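Long-range contacts in xyloglucan-specific endo-beta-1,4-glucanase BoGH9A (Bacteroides ovatus, PDB 6DHT), which catalyses the endohydrolysis of beta-1,4-glucosidic linkages in the xyloglucan backbone, releasing xyloglucan oligosaccharides: residues V40-V44 / F55-L60; W67-R72 / S532-S536; F197-K201 / T211-L215; Y314-N318 / T330-T336; Y411-I416 / Q447-L451. All blocks are in the same frame, centred on the assembly; numbering follows the deposited sequence.

Interaction 1. Residues V40-V44 / F55-L60; sequences VEEFV and FVGKSL
Phe43 and Gly57 face each other as an antiparallel hydrogen-bonded pair of a beta hairpin, with Phe43 N at 3.0 Å from Gly57 O and Gly57 N at 2.9 Å from Phe43 O, both bonds close to straight. Val44 and Val56 form the next, non-hydrogen-bonded pair. Their side chains lie alongside each other, with Val44 CG2 at 4.2 Å from Val56 CG2. Glu42 and Lys58 run side by side on the same face, but Glu42 OE1 stays 4.2 Å from Lys58 NZ, too far for a salt bridge. Phe43 takes the other face. Its CG sits between the backbone N and the carbonyl carbon (chi1 75°), which folds the ring over the backbone of Gly57, one face above Gly57 N. Leu60 CD2 meets the ring edge in its plane, 3.8 Å from Phe43 CE1. Phe55 slants against the ring, with Phe43 CZ at 3.7 Å from Phe55 CE2. Past the paired residues, one water links Glu41 O to Leu60 N. With an alanine in place of Phe43, the backbone of Gly57 would probably lose its cover and a gap would open between Phe55 and Leu60. The hairpin lies at the margin of a four-stranded antiparallel sheet of the N-terminal Ig-like domain. Strand 53-58 is outermost, strand 42-47 pairs on to strand 84-90, and Phe43 and Leu60 reach Leu75 on strand 72-76 of the other sheet.

Interaction 2. Residues W67-R72 / S532-S536; sequences WSDKTR and SPDES
Trp67 and Pro533 make the apolar part of this contact. Pro533 CD sits over one face of the indole, 3.6 Å from the centroid of the five-membered ring of Trp67, as a CH-pi contact. Asp534 takes the polar edge of the same indole. Trp67 NE1 donates to Asp534 OD1 at 2.9 Å, in a bent bond of 146°. The ring and the carboxylate are nearly perpendicular, and OD1 is met from above its carboxylate plane. The one salt bridge across the contact joins Lys70 NZ to Glu535 OE2 at 2.7 Å. The extended lysine and glutamate chains approach from opposite directions. Arg72 is held mainly by Asp36, which also pairs with Lys70. Arg72 reaches Asp534 and Glu535 through water: one water joins its NH1 to Asp534 OD1 and Glu535 OE2, another its NH2 to Asp534 OD2. A further water ties Ser68 OG, Ser532 OG and Glu535 OE2 together. Ser68 OG also accepts from Lys70 N in an ST turn, which shapes the loop. This is an interdomain contact. The loop between strands 62-63 and 72-76 of the Ig-like domain meets a short 3-10 turn, 533-535, in the loop between helices 499-503 and 544-547 of the catalytic domain.

Interaction 3. Residues F197-K201 / T211-L215; sequences FSRQK and TPDLL. With CA (calcium ion), chain D; EDO (1,2-ethanediol), chain H.
Phe197 and Leu214 form the apolar end of the contact. Leu214 CD1 lies over one face of the Phe197 ring, 3.5 Å from Phe197 CE1. With CG of Leu214 opposite its backbone N (chi1 -179°), the branch extends across to that ring. At the other end, Asp213 splits its carboxylate between two tasks. Asp213 OD1 binds the calcium ion at 2.4 Å. Asp213 OD2 accepts from Ser207 OG and Ile202 N, and Lys201 CD packs against it at 3.6 Å. No direct hydrogen bond crosses between the segments; water does that work. One water donates to Phe197 O and Gln200 OE1 and accepts from Leu214 N at 2.8 Å. It thus serves both the end of helix 194-199 and the first turn of helix 213-226, where Pro212 is the N-cap residue. Thr211 O is a further calcium ligand, at 2.3 Å. Glu206, Asn209, Asp216 and a water complete this calcium site, which pins the connecting loop to the start of helix 213-226 in the glycosyl hydrolase family 9 domain.

Interaction 4. Residues Y314-N318 / T330-T336; sequences YYNQN and TGEYGDT. With CA (calcium ion), chain C; EDO (1,2-ethanediol), chain E; IMD (imidazole), chain B.
Tyr314 lays one ring face on the backbone of Thr336. Thr336 CA stands 3.6 Å above the ring centroid of Tyr314, almost exactly on the normal, as a CH-pi contact. Thr336 CG2 adds to this at 3.7 Å from Tyr314 CD2. The Tyr315 ring is met in its plane, at the edge, by Glu332 CG and by Gln317 OE1. Tyr315 OH donates to a lone pair of Gln317 OE1 at 2.8 Å, which fixes the rotation of the amide. Lys239 is a second donor to that oxygen. The other end of the amide, Gln317 NE2, gives a nearly straight bond of 2.9 Å to Thr330 O, lying in both the amide and the carbonyl planes. The Glu332 chain is extended, with CG opposite the backbone N (chi1 -173°), and carries OE2 to the Gln317 N-H, which it takes on its anti lone pair at 2.9 Å. A water connects Tyr315 N to Asp335 O. With a serine in place of Tyr314, the backbone of Thr336 would probably lose its apolar cover. Asp335 OD2 binds calcium at 2.4 Å, together with His337, Asp340, Glu341 and Gly376. The Thr330 side chain lies about 5 Å from that of Asp171, the predicted nucleophile. The contact joins the start of helix 317-321 to the loop leading into helix 339-353, while Tyr314 also touches Val265 on helix 265-281.

Interaction 5. Residues Y411-I416 / Q447-L451; sequences YADKVI and QGVSL. With PEG (di(hydroxyethyl)ether), chain S.
Leu451 packs against Ala412 and Ile416 where two helices, 395-416 and 439-458, cross in the (alpha/alpha)6 barrel of the family 9 catalytic domain. The segment axes approach to 10.3 Å at a crossing angle of -124°. Leu451 CD2 lies 3.6 Å from Ile416 CG2 and 3.9 Å from Ala412 CB. The other branch of the leucine, CD1, faces Val415. Val415 CG1 also presses on the side chain of Gln447, 3.5 Å from its CD. Tyr411 reaches over to the second helix, its CE1 at 3.5 Å from Ser450 CB. Val415 CG2 covers one face of the tyrosine ring from within its own helix. Farther out, Tyr370 hydrogen-bonds Ser450 OG and sets its ring edge-to-face with Tyr411. Asn470 holds Gln447 OE1, which fixes the amide. Helix 461-474 lies against Ala412, Ile416 and Leu451. The extended glutamine chain carries its amide nitrogen to a bound di(hydroxyethyl)ether, where Gln447 NE2 donates to the ether O2 at 3.0 Å, nearly straight at 167°.

How the interactions relate
Interaction 1 is a surface contact and interaction 3 a buried one; interactions 2, 4 and 5 are partly buried. Interaction 1 lies within the Ig-like domain, interactions 3, 4 and 5 within the catalytic domain. Interaction 2 bridges the two and closes a chain loop that holds interactions 3, 4 and 5. Backbone pairing rules the hairpin, charge and water the domain interface, and apolar packing the helix crossing of interaction 5. Interactions 3 and 4 each help bind a calcium ion of their own; the centres of the two contacts lie about 34 Å apart. Of these two, interaction 4 comes close to the predicted nucleophile. No two contacts touch; interactions 1 and 2 come nearest, about 7 Å between nearest atoms.

Interaction 1. Residues V40-V44 / F55-L60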
# COMPACT_ATOMS: atom_id res chain seq x y z
N VAL A 40 -26.83 14.48 20.48
CA VAL A 40 -27.48 13.20 20.24
C VAL A 40 -27.63 12.48 21.58
O VAL A 40 -26.71 12.51 22.41
CB VAL A 40 -26.64 12.32 19.27
CG1 VAL A 40 -27.16 10.90 19.21
CG2 VAL A 40 -26.66 12.93 17.89
N GLU A 41 -28.77 11.85 21.81
CA GLU A 41 -29.00 11.14 23.06
C GLU A 41 -29.36 9.68 22.85
O GLU A 41 -29.25 8.86 23.77
CB GLU A 41 -30.10 11.84 23.86
CG GLU A 41 -29.70 13.24 24.30
CD GLU A 41 -30.79 13.97 25.07
OE1 GLU A 41 -31.87 13.38 25.29
OE2 GLU A 41 -30.55 15.13 25.45
N GLU A 42 -29.78 9.34 21.63
CA GLU A 42 -30.34 8.03 21.35
C GLU A 42 -30.21 7.68 19.86
O GLU A 42 -30.30 8.55 19.01
CB GLU A 42 -31.80 8.08 21.75
CG GLU A 42 -32.59 6.83 21.53
CD GLU A 42 -34.02 7.00 22.01
OE1 GLU A 42 -34.20 7.46 23.15
OE2 GLU A 42 -34.95 6.70 21.23
N PHE A 43 -30.01 6.40 19.55
CA PHE A 43 -30.13 5.93 18.18
C PHE A 43 -30.84 4.60 18.12
O PHE A 43 -30.93 3.88 19.13
CB PHE A 43 -28.76 5.83 17.48
CG PHE A 43 -27.92 4.66 17.91
CD1 PHE A 43 -27.13 4.73 19.05
CD2 PHE A 43 -27.92 3.49 17.17
CE1 PHE A 43 -26.35 3.64 19.44
CE2 PHE A 43 -27.14 2.40 17.55
CZ PHE A 43 -26.37 2.48 18.68
N VAL A 44 -31.35 4.26 16.94
CA VAL A 44 -32.10 3.03 16.72
C VAL A 44 -31.65 2.37 15.42
O VAL A 44 -31.40 3.05 14.42
CB VAL A 44 -33.63 3.30 16.66
CG1 VAL A 44 -34.40 2.02 16.50
CG2 VAL A 44 -34.08 4.02 17.92
N PHE A 55 -32.38 -2.85 17.46
CA PHE A 55 -31.48 -2.38 18.50
C PHE A 55 -31.77 -0.92 18.85
O PHE A 55 -32.08 -0.12 17.98
CB PHE A 55 -30.02 -2.50 18.02
CG PHE A 55 -28.99 -2.17 19.08
CD1 PHE A 55 -28.49 -3.17 19.90
CD2 PHE A 55 -28.52 -0.89 19.24
CE1 PHE A 55 -27.55 -2.88 20.87
CE2 PHE A 55 -27.58 -0.60 20.23
CZ PHE A 55 -27.10 -1.61 21.02
N VAL A 56 -31.66 -0.60 20.13
CA VAL A 56 -31.76 0.77 20.60
C VAL A 56 -30.58 1.06 21.51
O VAL A 56 -30.30 0.30 22.43
CB VAL A 56 -33.09 1.02 21.40
CG1 VAL A 56 -33.12 2.45 21.90
CG2 VAL A 56 -34.29 0.73 20.52
N GLY A 57 -29.90 2.16 21.24
CA GLY A 57 -28.76 2.59 22.03
C GLY A 57 -28.98 3.93 22.72
O GLY A 57 -29.40 4.90 22.10
N LYS A 58 -28.62 3.97 23.99
CA LYS A 58 -28.72 5.19 24.80
C LYS A 58 -27.45 5.37 25.64
O LYS A 58 -26.53 4.56 25.55
CB LYS A 58 -29.95 5.09 25.71
CG LYS A 58 -31.25 4.79 24.98
CD LYS A 58 -32.43 4.69 25.94
CE LYS A 58 -33.76 4.75 25.19
NZ LYS A 58 -34.93 4.57 26.11
N SER A 59 -27.40 6.43 26.44
CA SER A 59 -26.24 6.70 27.31
C SER A 59 -24.96 6.70 26.51
O SER A 59 -24.01 5.96 26.80
CB SER A 59 -26.13 5.67 28.43
OG SER A 59 -27.29 5.72 29.24
N LEU A 60 -24.95 7.55 25.50
CA LEU A 60 -23.90 7.53 24.49
C LEU A 60 -22.66 8.29 24.92
O LEU A 60 -22.73 9.37 25.51
CB LEU A 60 -24.43 8.09 23.18
CG LEU A 60 -25.73 7.48 22.69
CD1 LEU A 60 -26.21 8.29 21.51
CD2 LEU A 60 -25.57 6.01 22.32
O HOH W 1 -27.04 9.55 25.36

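Interaction 2. Residues W67-R72 / S532-S536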
# COMPACT_ATOMS: atom_id res chain seq x y z
N TRP A 67 -8.30 19.78 18.69
CA TRP A 67 -8.32 20.90 17.74
C TRP A 67 -9.71 21.30 17.22
O TRP A 67 -9.84 22.31 16.53
CB TRP A 67 -7.43 20.58 16.55
CG TRP A 67 -7.83 19.33 15.82
CD1 TRP A 67 -8.82 19.20 14.89
CD2 TRP A 67 -7.24 18.03 15.97
NE1 TRP A 67 -8.88 17.90 14.44
CE2 TRP A 67 -7.93 17.16 15.09
CE3 TRP A 67 -6.21 17.52 16.76
CZ2 TRP A 67 -7.60 15.81 14.98
CZ3 TRP A 67 -5.89 16.18 16.65
CH2 TRP A 67 -6.59 15.34 15.77
N SER A 68 -10.72 20.50 17.52
CA SER A 68 -12.06 20.75 17.00
C SER A 68 -13.05 20.81 18.14
O SER A 68 -13.02 19.97 19.04
CB SER A 68 -12.49 19.66 16.01
OG SER A 68 -13.86 19.83 15.66
N ASP A 69 -13.92 21.81 18.10
CA ASP A 69 -14.93 21.95 19.14
C ASP A 69 -16.15 21.09 18.88
O ASP A 69 -17.10 21.09 19.66
CB ASP A 69 -15.34 23.41 19.29
CG ASP A 69 -15.98 23.70 20.63
OD1 ASP A 69 -15.40 23.29 21.67
OD2 ASP A 69 -17.08 24.31 20.65
N LYS A 70 -16.14 20.32 17.78
CA LYS A 70 -17.27 19.45 17.47
C LYS A 70 -17.38 18.36 18.52
O LYS A 70 -16.37 17.81 18.96
CB LYS A 70 -17.09 18.78 16.10
CG LYS A 70 -17.24 19.65 14.87
CD LYS A 70 -16.69 18.89 13.66
CE LYS A 70 -17.01 19.56 12.35
NZ LYS A 70 -16.47 18.76 11.20
N THR A 71 -18.62 18.03 18.89
CA THR A 71 -18.90 16.91 19.77
C THR A 71 -19.13 15.69 18.89
O THR A 71 -20.05 15.65 18.08
CB THR A 71 -20.18 17.13 20.62
OG1 THR A 71 -19.97 18.22 21.53
CG2 THR A 71 -20.53 15.89 21.42
N ARG A 72 -18.28 14.68 19.06
CA ARG A 72 -18.42 13.43 18.32
C ARG A 72 -19.08 12.39 19.21
O ARG A 72 -18.59 12.10 20.29
CB ARG A 72 -17.04 12.97 17.87
CG ARG A 72 -16.59 13.56 16.56
CD ARG A 72 -16.39 15.08 16.55
NE ARG A 72 -15.93 15.49 15.22
CZ ARG A 72 -14.69 15.83 14.90
NH1 ARG A 72 -14.37 16.10 13.65
NH2 ARG A 72 -13.74 15.93 15.83
N SER A 532 -8.76 22.55 10.96
CA SER A 532 -8.63 21.20 11.51
C SER A 532 -7.78 20.31 10.59
O SER A 532 -8.10 20.15 9.41
CB SER A 532 -10.01 20.57 11.70
OG SER A 532 -10.72 21.19 12.77
N PRO A 533 -6.68 19.74 11.12
CA PRO A 533 -5.79 18.93 10.28
C PRO A 533 -6.48 17.75 9.61
O PRO A 533 -6.09 17.44 8.48
CB PRO A 533 -4.74 18.40 11.27
CG PRO A 533 -4.87 19.18 12.46
CD PRO A 533 -6.25 19.73 12.52
N ASP A 534 -7.45 17.13 10.27
CA ASP A 534 -8.13 15.96 9.72
C ASP A 534 -9.19 16.32 8.67
O ASP A 534 -9.86 15.44 8.10
CB ASP A 534 -8.68 15.03 10.82
CG ASP A 534 -9.62 15.72 11.80
OD1 ASP A 534 -9.74 16.97 11.78
OD2 ASP A 534 -10.23 15.00 12.61
N GLU A 535 -9.35 17.62 8.42
CA GLU A 535 -10.27 18.10 7.42
C GLU A 535 -9.55 18.82 6.27
O GLU A 535 -10.18 19.37 5.36
CB GLU A 535 -11.28 19.05 8.09
CG GLU A 535 -12.15 18.37 9.16
CD GLU A 535 -13.15 19.33 9.80
OE1 GLU A 535 -13.29 20.47 9.32
OE2 GLU A 535 -13.79 18.93 10.79
N SER A 536 -8.22 18.80 6.31
CA SER A 536 -7.40 19.43 5.28
C SER A 536 -7.27 18.56 4.04
O SER A 536 -6.17 18.19 3.64
CB SER A 536 -6.00 19.76 5.81
OG SER A 536 -6.10 20.68 6.88
O HOH W 2 -13.53 20.90 12.89
O HOH W 3 -16.07 21.45 10.05
O HOH W 4 -10.98 15.37 15.19
O HOH W 5 -12.24 17.68 12.82

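Interaction 3. Residues F197-K201 / T211-L215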
# COMPACT_ATOMS: atom_id res chain seq x y z
N PHE A 197 -5.33 -15.92 -1.57
CA PHE A 197 -4.87 -15.40 -2.84
C PHE A 197 -4.94 -16.39 -3.99
O PHE A 197 -5.07 -15.99 -5.14
CB PHE A 197 -3.48 -14.81 -2.67
CG PHE A 197 -3.50 -13.54 -1.87
CD1 PHE A 197 -4.08 -12.38 -2.39
CD2 PHE A 197 -2.95 -13.48 -0.61
CE1 PHE A 197 -4.12 -11.21 -1.64
CE2 PHE A 197 -2.99 -12.30 0.13
CZ PHE A 197 -3.57 -11.18 -0.39
N SER A 198 -4.92 -17.69 -3.68
CA SER A 198 -5.07 -18.69 -4.72
C SER A 198 -6.47 -18.66 -5.31
O SER A 198 -6.64 -18.81 -6.51
CB SER A 198 -4.76 -20.08 -4.17
OG SER A 198 -4.92 -21.05 -5.20
N ARG A 199 -7.46 -18.40 -4.46
CA ARG A 199 -8.85 -18.35 -4.86
C ARG A 199 -9.30 -17.01 -5.45
O ARG A 199 -10.30 -16.94 -6.15
CB ARG A 199 -9.75 -18.67 -3.67
CG ARG A 199 -9.56 -20.08 -3.12
CD ARG A 199 -10.56 -20.34 -2.02
NE ARG A 199 -10.38 -21.68 -1.45
CZ ARG A 199 -10.98 -22.78 -1.91
NH1 ARG A 199 -11.81 -22.71 -2.95
NH2 ARG A 199 -10.76 -23.95 -1.33
N GLN A 200 -8.57 -15.95 -5.15
CA GLN A 200 -8.95 -14.61 -5.60
C GLN A 200 -8.84 -14.50 -7.11
O GLN A 200 -7.80 -14.80 -7.66
CB GLN A 200 -8.01 -13.61 -4.93
CG GLN A 200 -8.30 -12.14 -5.25
CD GLN A 200 -7.21 -11.23 -4.73
OE1 GLN A 200 -6.02 -11.51 -4.84
NE2 GLN A 200 -7.63 -10.08 -4.20
N LYS A 201 -9.89 -14.01 -7.76
CA LYS A 201 -9.81 -13.74 -9.19
C LYS A 201 -10.32 -12.34 -9.48
O LYS A 201 -11.43 -11.98 -9.11
CB LYS A 201 -10.56 -14.82 -10.00
CG LYS A 201 -9.94 -16.24 -9.90
CD LYS A 201 -8.54 -16.30 -10.53
CE LYS A 201 -7.89 -17.69 -10.39
NZ LYS A 201 -7.99 -18.25 -9.01
N THR A 211 -1.41 -19.45 -11.87
CA THR A 211 -0.65 -18.67 -10.90
C THR A 211 -1.63 -17.73 -10.17
O THR A 211 -2.52 -17.18 -10.81
CB THR A 211 0.42 -17.86 -11.59
OG1 THR A 211 1.28 -18.76 -12.33
CG2 THR A 211 1.28 -17.13 -10.57
N PRO A 212 -1.47 -17.59 -8.85
CA PRO A 212 -2.30 -16.59 -8.15
C PRO A 212 -2.17 -15.21 -8.78
O PRO A 212 -1.07 -14.73 -9.09
CB PRO A 212 -1.74 -16.60 -6.72
CG PRO A 212 -1.20 -18.02 -6.56
CD PRO A 212 -0.59 -18.31 -7.91
N ASP A 213 -3.32 -14.58 -8.96
CA ASP A 213 -3.41 -13.31 -9.67
C ASP A 213 -2.56 -12.21 -9.02
O ASP A 213 -2.00 -11.39 -9.74
CB ASP A 213 -4.86 -12.84 -9.81
CG ASP A 213 -5.63 -13.57 -10.89
OD1 ASP A 213 -5.08 -14.51 -11.52
OD2 ASP A 213 -6.81 -13.23 -11.09
N LEU A 214 -2.47 -12.18 -7.68
CA LEU A 214 -1.57 -11.22 -7.04
C LEU A 214 -0.15 -11.39 -7.56
O LEU A 214 0.52 -10.39 -7.85
CB LEU A 214 -1.60 -11.32 -5.51
CG LEU A 214 -0.71 -10.32 -4.77
CD1 LEU A 214 -1.38 -9.97 -3.44
CD2 LEU A 214 0.68 -10.82 -4.55
N LEU A 215 0.32 -12.63 -7.70
CA LEU A 215 1.67 -12.86 -8.19
C LEU A 215 1.80 -12.51 -9.67
O LEU A 215 2.82 -11.97 -10.07
CB LEU A 215 2.10 -14.30 -7.98
CG LEU A 215 2.28 -14.73 -6.53
CD1 LEU A 215 2.84 -16.17 -6.47
CD2 LEU A 215 3.17 -13.78 -5.72
CA CA D . -3.57 -16.03 -12.48
C1 EDO H . -5.14 -21.01 -9.52
O1 EDO H . -4.72 -20.21 -10.63
C2 EDO H . -4.06 -20.91 -8.45
O2 EDO H . -3.99 -19.55 -8.03
O HOH W 6 -4.37 -13.40 -6.01
O HOH W 7 -5.64 -16.15 -7.91
O HOH W 8 -5.25 -17.67 -12.34

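Interaction 4. Residues Y314-N318 / T330-T336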
# COMPACT_ATOMS: atom_id res chain seq x y z
N TYR A 314 23.91 7.03 -2.20
CA TYR A 314 22.55 7.54 -2.13
C TYR A 314 22.15 8.28 -3.39
O TYR A 314 23.01 8.76 -4.15
CB TYR A 314 22.43 8.48 -0.93
CG TYR A 314 23.01 7.90 0.33
CD1 TYR A 314 22.73 6.60 0.72
CD2 TYR A 314 23.87 8.65 1.13
CE1 TYR A 314 23.26 6.07 1.87
CE2 TYR A 314 24.41 8.13 2.28
CZ TYR A 314 24.10 6.84 2.65
OH TYR A 314 24.65 6.33 3.80
N TYR A 315 20.85 8.40 -3.61
CA TYR A 315 20.32 9.14 -4.73
C TYR A 315 20.01 10.53 -4.26
O TYR A 315 19.02 10.75 -3.56
CB TYR A 315 19.05 8.51 -5.32
CG TYR A 315 18.61 9.24 -6.57
CD1 TYR A 315 19.23 8.99 -7.78
CD2 TYR A 315 17.58 10.17 -6.54
CE1 TYR A 315 18.85 9.64 -8.94
CE2 TYR A 315 17.19 10.84 -7.69
CZ TYR A 315 17.84 10.57 -8.89
OH TYR A 315 17.48 11.22 -10.04
N ASN A 316 20.86 11.48 -4.64
CA ASN A 316 20.61 12.89 -4.38
C ASN A 316 20.42 13.60 -5.71
O ASN A 316 21.36 13.73 -6.50
CB ASN A 316 21.78 13.52 -3.61
CG ASN A 316 21.45 14.90 -3.11
OD1 ASN A 316 21.03 15.76 -3.87
ND2 ASN A 316 21.62 15.11 -1.81
N GLN A 317 19.20 14.07 -5.95
CA GLN A 317 18.86 14.58 -7.27
C GLN A 317 19.49 15.95 -7.50
O GLN A 317 19.95 16.26 -8.60
CB GLN A 317 17.35 14.68 -7.45
CG GLN A 317 16.94 14.84 -8.89
CD GLN A 317 15.59 14.23 -9.17
OE1 GLN A 317 15.49 13.09 -9.63
NE2 GLN A 317 14.54 14.98 -8.90
N ASN A 318 19.47 16.78 -6.47
CA ASN A 318 20.11 18.09 -6.54
C ASN A 318 21.59 17.98 -6.92
O ASN A 318 22.07 18.71 -7.80
CB ASN A 318 19.94 18.85 -5.23
CG ASN A 318 18.60 19.59 -5.15
OD1 ASN A 318 17.76 19.47 -6.05
ND2 ASN A 318 18.40 20.35 -4.08
N THR A 330 11.77 14.77 -11.49
CA THR A 330 10.67 13.89 -11.11
C THR A 330 10.96 13.31 -9.72
O THR A 330 11.90 13.73 -9.08
CB THR A 330 10.51 12.79 -12.13
OG1 THR A 330 11.74 12.07 -12.21
CG2 THR A 330 10.18 13.37 -13.50
N GLY A 331 10.17 12.33 -9.25
CA GLY A 331 10.24 11.92 -7.85
C GLY A 331 11.63 11.49 -7.40
O GLY A 331 12.27 10.68 -8.05
N GLU A 332 12.08 12.01 -6.26
CA GLU A 332 13.44 11.73 -5.83
C GLU A 332 13.58 10.35 -5.19
O GLU A 332 14.49 9.61 -5.54
CB GLU A 332 13.96 12.78 -4.86
CG GLU A 332 15.43 12.57 -4.55
CD GLU A 332 16.01 13.66 -3.66
OE1 GLU A 332 15.29 14.13 -2.75
OE2 GLU A 332 17.19 14.03 -3.89
N TYR A 333 12.68 10.02 -4.26
CA TYR A 333 12.84 8.81 -3.42
C TYR A 333 14.26 8.73 -2.90
O TYR A 333 14.97 7.75 -3.14
CB TYR A 333 12.48 7.52 -4.18
CG TYR A 333 10.99 7.42 -4.47
CD1 TYR A 333 10.08 7.13 -3.46
CD2 TYR A 333 10.49 7.64 -5.74
CE1 TYR A 333 8.71 7.07 -3.71
CE2 TYR A 333 9.12 7.59 -6.01
CZ TYR A 333 8.24 7.28 -4.97
OH TYR A 333 6.89 7.22 -5.18
N GLY A 334 14.66 9.80 -2.22
CA GLY A 334 16.00 9.92 -1.68
C GLY A 334 16.06 9.42 -0.25
O GLY A 334 15.04 9.41 0.45
N ASP A 335 17.25 9.01 0.18
CA ASP A 335 17.43 8.39 1.48
C ASP A 335 18.92 8.30 1.76
O ASP A 335 19.67 7.83 0.91
CB ASP A 335 16.82 6.98 1.42
CG ASP A 335 16.65 6.32 2.78
OD1 ASP A 335 16.89 6.93 3.84
OD2 ASP A 335 16.19 5.15 2.77
N THR A 336 19.34 8.75 2.93
CA THR A 336 20.74 8.61 3.35
C THR A 336 20.92 7.57 4.45
O THR A 336 22.00 7.47 5.05
CB THR A 336 21.34 9.95 3.82
OG1 THR A 336 20.55 10.48 4.90
CG2 THR A 336 21.37 10.94 2.69
CA CA C . 16.03 3.48 4.49
C1 EDO E . 8.34 10.70 -3.99
O1 EDO E . 8.01 11.93 -4.64
C2 EDO E . 9.17 10.99 -2.74
O2 EDO E . 10.47 11.48 -3.12
N1 IMD B . 3.04 9.82 -5.06
C2 IMD B . 4.22 9.23 -5.38
N3 IMD B . 4.66 8.58 -4.28
C4 IMD B . 3.77 8.77 -3.27
C5 IMD B . 2.75 9.56 -3.77
O HOH W 9 19.24 7.00 -1.65
O HOH W 10 19.46 11.11 -0.84
O HOH W 11 17.87 16.65 -3.86
O HOH W 12 15.79 5.44 5.96

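Interaction 5. Residues Y411-I416 / Q447-L451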
# COMPACT_ATOMS: atom_id res chain seq x y z
N TYR A 411 5.26 -1.75 20.31
CA TYR A 411 4.70 -0.76 19.40
C TYR A 411 3.19 -0.86 19.41
O TYR A 411 2.51 0.18 19.54
CB TYR A 411 5.26 -0.96 17.98
CG TYR A 411 4.47 -0.31 16.88
CD1 TYR A 411 3.44 -0.99 16.27
CD2 TYR A 411 4.78 0.95 16.43
CE1 TYR A 411 2.72 -0.42 15.24
CE2 TYR A 411 4.07 1.53 15.41
CZ TYR A 411 3.04 0.83 14.83
OH TYR A 411 2.32 1.43 13.80
N ALA A 412 2.65 -2.06 19.28
CA ALA A 412 1.21 -2.28 19.16
C ALA A 412 0.48 -1.83 20.42
O ALA A 412 -0.57 -1.20 20.36
CB ALA A 412 0.89 -3.72 18.87
N ASP A 413 1.03 -2.16 21.58
CA ASP A 413 0.40 -1.78 22.83
C ASP A 413 0.32 -0.27 22.96
O ASP A 413 -0.69 0.26 23.44
CB ASP A 413 1.16 -2.37 24.02
CG ASP A 413 1.06 -3.87 24.10
OD1 ASP A 413 0.18 -4.46 23.44
OD2 ASP A 413 1.87 -4.49 24.83
N LYS A 414 1.35 0.42 22.50
CA LYS A 414 1.37 1.88 22.57
C LYS A 414 0.33 2.48 21.62
O LYS A 414 -0.40 3.41 21.97
CB LYS A 414 2.76 2.41 22.25
CG LYS A 414 3.05 3.81 22.77
CD LYS A 414 4.50 4.24 22.49
CE LYS A 414 5.52 3.33 23.18
NZ LYS A 414 5.30 3.24 24.65
N VAL A 415 0.23 1.92 20.42
CA VAL A 415 -0.70 2.41 19.41
C VAL A 415 -2.15 2.30 19.87
O VAL A 415 -2.95 3.21 19.58
CB VAL A 415 -0.51 1.62 18.08
CG1 VAL A 415 -1.74 1.72 17.16
CG2 VAL A 415 0.74 2.07 17.37
N ILE A 416 -2.52 1.24 20.58
CA ILE A 416 -3.92 0.98 20.90
C ILE A 416 -4.35 1.64 22.20
O ILE A 416 -5.54 1.65 22.55
CB ILE A 416 -4.28 -0.51 20.95
CG1 ILE A 416 -3.55 -1.24 22.08
CG2 ILE A 416 -3.98 -1.18 19.60
CD1 ILE A 416 -4.08 -2.60 22.36
N GLN A 447 -0.22 1.21 10.11
CA GLN A 447 -0.47 0.93 11.53
C GLN A 447 -1.41 -0.27 11.67
O GLN A 447 -1.16 -1.19 12.45
CB GLN A 447 -1.08 2.16 12.19
CG GLN A 447 -1.30 2.10 13.66
CD GLN A 447 -1.86 3.42 14.13
OE1 GLN A 447 -3.07 3.61 14.16
NE2 GLN A 447 -0.98 4.37 14.40
N GLY A 448 -2.48 -0.27 10.87
CA GLY A 448 -3.37 -1.42 10.78
C GLY A 448 -2.68 -2.72 10.43
O GLY A 448 -2.93 -3.74 11.05
N VAL A 449 -1.82 -2.69 9.42
CA VAL A 449 -1.06 -3.87 9.01
C VAL A 449 -0.22 -4.37 10.19
O VAL A 449 -0.16 -5.58 10.45
CB VAL A 449 -0.16 -3.56 7.79
CG1 VAL A 449 0.77 -4.74 7.48
CG2 VAL A 449 -0.98 -3.26 6.56
N SER A 450 0.45 -3.45 10.87
CA SER A 450 1.28 -3.77 12.04
C SER A 450 0.44 -4.44 13.14
O SER A 450 0.85 -5.46 13.75
CB SER A 450 1.99 -2.54 12.56
OG SER A 450 2.76 -1.94 11.55
N LEU A 451 -0.75 -3.91 13.40
CA LEU A 451 -1.66 -4.50 14.40
C LEU A 451 -2.13 -5.87 13.98
O LEU A 451 -2.27 -6.77 14.82
CB LEU A 451 -2.86 -3.56 14.61
CG LEU A 451 -2.50 -2.27 15.35
CD1 LEU A 451 -3.62 -1.26 15.24
CD2 LEU A 451 -2.19 -2.57 16.83
C1 PEG S . 3.45 5.25 12.33
O1 PEG S . 3.49 5.03 10.92
C2 PEG S . 2.91 3.98 13.03
O2 PEG S . 2.02 4.20 14.15
C3 PEG S . 2.32 5.22 15.15
C4 PEG S . 3.68 5.06 15.83
O4 PEG S . 3.53 4.52 17.13